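Local coordinates for protein arylesterase (Sulfolobus solfataricus, PDB 5L2P) that hydrolyses aromatic esters, p-nitrophenyl fatty acid esters and aryl dialkyl phosphates such as paraoxon, as a serine esterase of the GDXG lipolytic family, at residues D95-C107 with S290-K302. Residues are numbered along the deposited sequence; the frame is centred on the assembly and turned at random.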
loop_
_atom_site.group_PDB
_atom_site.type_symbol
_atom_site.label_atom_id
_atom_site.label_comp_id
_atom_site.label_asym_id
_atom_site.label_seq_id
_atom_site.Cartn_x
_atom_site.Cartn_y
_atom_site.Cartn_z
ATOM N N ASP A 95 -7.224 -33.210 -3.318
ATOM C CA ASP A 95 -6.756 -34.465 -2.699
ATOM C C ASP A 95 -5.304 -34.366 -2.233
ATOM O O ASP A 95 -4.960 -34.807 -1.145
ATOM C CB ASP A 95 -6.942 -35.603 -3.700
ATOM C CG ASP A 95 -6.538 -36.966 -3.131
ATOM O OD1 ASP A 95 -7.334 -37.610 -2.428
ATOM O OD2 ASP A 95 -5.400 -37.407 -3.388
ATOM N N ALA A 96 -4.456 -33.795 -3.076
ATOM C CA ALA A 96 -3.018 -33.630 -2.784
ATOM C C ALA A 96 -2.772 -32.729 -1.561
ATOM O O ALA A 96 -1.834 -32.988 -0.784
ATOM C CB ALA A 96 -2.260 -33.071 -3.997
ATOM N N ILE A 97 -3.622 -31.712 -1.394
ATOM C CA ILE A 97 -3.558 -30.862 -0.209
ATOM C C ILE A 97 -3.918 -31.637 1.053
ATOM O O ILE A 97 -3.228 -31.501 2.082
ATOM C CB ILE A 97 -4.432 -29.619 -0.307
ATOM C CG1 ILE A 97 -4.047 -28.788 -1.551
ATOM C CG2 ILE A 97 -4.257 -28.754 0.940
ATOM C CD1 ILE A 97 -2.566 -28.439 -1.699
ATOM N N SER A 98 -4.987 -32.440 0.968
ATOM C CA SER A 98 -5.456 -33.199 2.117
ATOM C C SER A 98 -4.407 -34.164 2.609
ATOM O O SER A 98 -4.274 -34.361 3.805
ATOM C CB SER A 98 -6.722 -33.966 1.778
ATOM O OG SER A 98 -7.726 -33.127 1.216
ATOM N N ARG A 99 -3.689 -34.786 1.671
ATOM C CA ARG A 99 -2.633 -35.753 1.991
ATOM C C ARG A 99 -1.461 -35.095 2.709
ATOM O O ARG A 99 -0.998 -35.600 3.723
ATOM C CB ARG A 99 -2.090 -36.438 0.723
ATOM C CG ARG A 99 -3.054 -37.388 0.104
ATOM C CD ARG A 99 -2.805 -37.580 -1.403
ATOM N NE ARG A 99 -3.544 -38.719 -1.895
ATOM C CZ ARG A 99 -3.186 -39.977 -1.687
ATOM N NH1 ARG A 99 -2.089 -40.273 -1.041
ATOM N NH2 ARG A 99 -3.920 -40.972 -2.162
ATOM N N ILE A 100 -0.961 -33.990 2.158
ATOM C CA ILE A 100 0.121 -33.243 2.799
ATOM C C ILE A 100 -0.330 -32.717 4.167
ATOM O O ILE A 100 0.447 -32.725 5.132
ATOM C CB ILE A 100 0.593 -32.075 1.945
ATOM C CG1 ILE A 100 1.205 -32.580 0.637
ATOM C CG2 ILE A 100 1.646 -31.248 2.676
ATOM C CD1 ILE A 100 1.292 -31.504 -0.437
ATOM N N LEU A 101 -1.585 -32.279 4.264
ATOM C CA LEU A 101 -2.084 -31.692 5.499
ATOM C C LEU A 101 -2.168 -32.721 6.608
ATOM O O LEU A 101 -1.752 -32.464 7.764
ATOM C CB LEU A 101 -3.446 -31.021 5.274
ATOM C CG LEU A 101 -4.054 -30.279 6.488
ATOM C CD1 LEU A 101 -3.228 -29.087 6.953
ATOM C CD2 LEU A 101 -5.448 -29.860 6.096
ATOM N N SER A 102 -2.696 -33.876 6.245
ATOM C CA SER A 102 -2.805 -35.021 7.149
ATOM C C SER A 102 -1.442 -35.453 7.701
ATOM O O SER A 102 -1.296 -35.700 8.883
ATOM C CB SER A 102 -3.474 -36.199 6.407
ATOM O OG SER A 102 -3.678 -37.321 7.262
ATOM N N ASN A 103 -0.452 -35.559 6.826
ATOM C CA ASN A 103 0.880 -36.004 7.226
ATOM C C ASN A 103 1.580 -34.986 8.099
ATOM O O ASN A 103 2.283 -35.352 9.017
ATOM C CB ASN A 103 1.728 -36.310 5.993
ATOM C CG ASN A 103 1.280 -37.583 5.268
ATOM O OD1 ASN A 103 0.655 -38.452 5.856
ATOM N ND2 ASN A 103 1.614 -37.692 3.988
ATOM N N SER A 104 1.376 -33.700 7.803
ATOM C CA SER A 104 1.991 -32.608 8.559
ATOM C C SER A 104 1.347 -32.482 9.931
ATOM O O SER A 104 2.033 -32.316 10.930
ATOM C CB SER A 104 1.801 -31.295 7.839
ATOM O OG SER A 104 2.462 -31.296 6.604
ATOM N N CYS A 105 0.016 -32.539 9.963
ATOM C CA CYS A 105 -0.738 -32.544 11.219
ATOM C C CYS A 105 -0.521 -33.813 12.029
ATOM O O CYS A 105 -0.653 -33.792 13.254
ATOM C CB CYS A 105 -2.239 -32.440 10.940
ATOM S SG CYS A 105 -2.730 -30.826 10.328
ATOM N N GLU A 106 -0.243 -34.917 11.331
ATOM C CA GLU A 106 -0.145 -36.249 11.914
ATOM C C GLU A 106 -1.461 -36.620 12.569
ATOM O O GLU A 106 -1.513 -37.145 13.705
ATOM C CB GLU A 106 1.034 -36.333 12.886
ATOM C CG GLU A 106 2.368 -36.159 12.179
ATOM C CD GLU A 106 3.542 -36.030 13.136
ATOM O OE1 GLU A 106 3.496 -36.642 14.237
ATOM O OE2 GLU A 106 4.500 -35.292 12.775
ATOM N N CYS A 107 -2.539 -36.328 11.837
ATOM C CA CYS A 107 -3.873 -36.577 12.324
ATOM C C CYS A 107 -4.817 -36.836 11.180
ATOM O O CYS A 107 -4.492 -36.647 10.035
ATOM C CB CYS A 107 -4.361 -35.377 13.140
ATOM S SG CYS A 107 -4.990 -34.009 12.138
ATOM N N SER A 290 2.791 -23.953 -2.471
ATOM C CA SER A 290 1.552 -24.587 -2.035
ATOM C C SER A 290 1.831 -25.658 -0.981
ATOM O O SER A 290 1.119 -25.804 0.004
ATOM C CB SER A 290 0.840 -25.182 -3.234
ATOM O OG SER A 290 -0.345 -25.825 -2.803
ATOM N N ARG A 291 2.904 -26.386 -1.192
ATOM C CA ARG A 291 3.306 -27.406 -0.248
ATOM C C ARG A 291 3.777 -26.796 1.085
ATOM O O ARG A 291 3.379 -27.234 2.169
ATOM C CB ARG A 291 4.417 -28.294 -0.847
ATOM C CG ARG A 291 4.931 -29.327 0.115
ATOM C CD ARG A 291 6.059 -30.083 -0.504
ATOM N NE ARG A 291 5.539 -30.963 -1.546
ATOM C CZ ARG A 291 5.001 -32.171 -1.319
ATOM N NH1 ARG A 291 4.887 -32.652 -0.083
ATOM N NH2 ARG A 291 4.572 -32.897 -2.343
ATOM N N GLN A 292 4.644 -25.802 0.980
ATOM C CA GLN A 292 5.227 -25.124 2.145
ATOM C C GLN A 292 4.184 -24.502 3.037
ATOM O O GLN A 292 4.257 -24.654 4.267
ATOM C CB GLN A 292 6.228 -24.058 1.706
ATOM C CG GLN A 292 7.535 -24.660 1.198
ATOM C CD GLN A 292 8.509 -23.623 0.753
ATOM O OE1 GLN A 292 8.184 -22.741 -0.061
ATOM N NE2 GLN A 292 9.719 -23.706 1.279
ATOM N N VAL A 293 3.195 -23.858 2.437
ATOM C CA VAL A 293 2.085 -23.284 3.217
ATOM C C VAL A 293 1.326 -24.345 3.973
ATOM O O VAL A 293 0.996 -24.149 5.161
ATOM C CB VAL A 293 1.152 -22.421 2.330
ATOM C CG1 VAL A 293 -0.112 -21.996 3.048
ATOM C CG2 VAL A 293 1.883 -21.178 1.830
ATOM N N THR A 294 1.020 -25.468 3.288
ATOM C CA THR A 294 0.268 -26.597 3.913
ATOM C C THR A 294 1.057 -27.209 5.077
ATOM O O THR A 294 0.490 -27.550 6.107
ATOM C CB THR A 294 -0.084 -27.707 2.891
ATOM O OG1 THR A 294 -0.632 -27.105 1.719
ATOM C CG2 THR A 294 -1.114 -28.629 3.437
ATOM N N VAL A 295 2.368 -27.358 4.880
ATOM C CA VAL A 295 3.244 -27.888 5.928
ATOM C C VAL A 295 3.337 -26.949 7.145
ATOM O O VAL A 295 3.307 -27.419 8.285
ATOM C CB VAL A 295 4.656 -28.173 5.363
ATOM C CG1 VAL A 295 5.694 -28.371 6.443
ATOM C CG2 VAL A 295 4.614 -29.409 4.499
ATOM N N MET A 296 3.458 -25.650 6.882
ATOM C CA MET A 296 3.443 -24.636 7.981
ATOM C C MET A 296 2.153 -24.709 8.812
ATOM O O MET A 296 2.171 -24.721 10.060
ATOM C CB MET A 296 3.594 -23.208 7.425
ATOM C CG MET A 296 4.973 -22.944 6.888
ATOM S SD MET A 296 5.305 -21.238 6.460
ATOM C CE MET A 296 4.183 -21.010 5.116
ATOM N N ILE A 297 1.029 -24.749 8.099
ATOM C CA ILE A 297 -0.261 -24.818 8.745
ATOM C C ILE A 297 -0.358 -26.078 9.573
ATOM O O ILE A 297 -0.868 -26.032 10.683
ATOM C CB ILE A 297 -1.388 -24.742 7.715
ATOM C CG1 ILE A 297 -1.522 -23.307 7.173
ATOM C CG2 ILE A 297 -2.714 -25.217 8.294
ATOM C CD1 ILE A 297 -2.389 -23.192 5.909
ATOM N N GLY A 298 0.087 -27.214 9.020
ATOM C CA GLY A 298 0.067 -28.496 9.730
ATOM C C GLY A 298 0.868 -28.476 11.025
ATOM O O GLY A 298 0.427 -29.003 12.043
ATOM N N ALA A 299 2.042 -27.866 10.977
ATOM C CA ALA A 299 2.877 -27.718 12.161
ATOM C C ALA A 299 2.165 -26.928 13.289
ATOM O O ALA A 299 2.284 -27.271 14.459
ATOM C CB ALA A 299 4.186 -27.028 11.806
ATOM N N LEU A 300 1.438 -25.884 12.919
ATOM C CA LEU A 300 0.681 -25.089 13.873
ATOM C C LEU A 300 -0.518 -25.810 14.420
ATOM O O LEU A 300 -0.777 -25.748 15.612
ATOM C CB LEU A 300 0.231 -23.768 13.242
ATOM C CG LEU A 300 1.379 -22.805 12.902
ATOM C CD1 LEU A 300 0.815 -21.605 12.148
ATOM C CD2 LEU A 300 2.119 -22.374 14.160
ATOM N N LEU A 301 -1.258 -26.502 13.559
ATOM C CA LEU A 301 -2.380 -27.354 14.019
ATOM C C LEU A 301 -1.932 -28.481 14.926
ATOM O O LEU A 301 -2.549 -28.753 15.965
ATOM C CB LEU A 301 -3.135 -27.936 12.848
ATOM C CG LEU A 301 -3.955 -26.920 12.038
ATOM C CD1 LEU A 301 -4.512 -27.605 10.812
ATOM C CD2 LEU A 301 -5.103 -26.314 12.862
ATOM N N LYS A 302 -0.855 -29.135 14.527
ATOM C CA LYS A 302 -0.249 -30.202 15.346
ATOM C C LYS A 302 0.087 -29.664 16.737
ATOM O O LYS A 302 -0.135 -30.306 17.736
ATOM C CB LYS A 302 1.006 -30.699 14.657
ATOM C CG LYS A 302 1.788 -31.734 15.426
ATOM C CD LYS A 302 3.065 -32.029 14.672
ATOM C CE LYS A 302 4.020 -32.871 15.474
ATOM N NZ LYS A 302 5.248 -33.138 14.680
#
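K302 and E106 form the one salt bridge between segments 95-107 and 290-302, NZ of K302 lying 3.0 Å from OE2 of E106 and meeting it from above the carboxylate plane. The lysine gets there fully extended, CG anti to the backbone N (chi1 176°), its methylenes running past the carbonyl oxygens of S104 and C105. E106, which follows the end of helix 95-105 with a positive phi, has its other oxygen, OE1, hydrogen-bonded to T73. An alanine in place of K302 would probably leave E106 OE2 without its charge partner and strip the methylenes from beside S104 O. S104 turns its hydroxyl back on its own helix, OG donating to I100 O at 2.9 Å; S104 OG and S104 N reach that oxygen from opposite faces of its plane. T294 OG1 bonds back to S290 O in its own helix. T294 so presents CG2, which reaches CB of L101 at 3.8 Å; I100 CG2 and S104 OG both lie against CG2 of V295. I100 CD1 lies 3.7 Å over one face of the R291 guanidinium, offset toward its rim. Closest together are the backbones at C105 and G298, CA to CA 4.4 Å; S104 CB and C105 SG both rest on G298 CA. L101 is a knob among T294, I297, G298 and L301. Beneath, L101 and I297 rest on F153 of the alpha/beta-hydrolase sheet. The S104 and T294 hydroxyls are thus satisfied within their own helices, the middle is apolar between helix segments whose axes cross at -36°, and the joining ion pair lies at their C-terminal ends, while R291 at the other end pairs with D45 outside the contact.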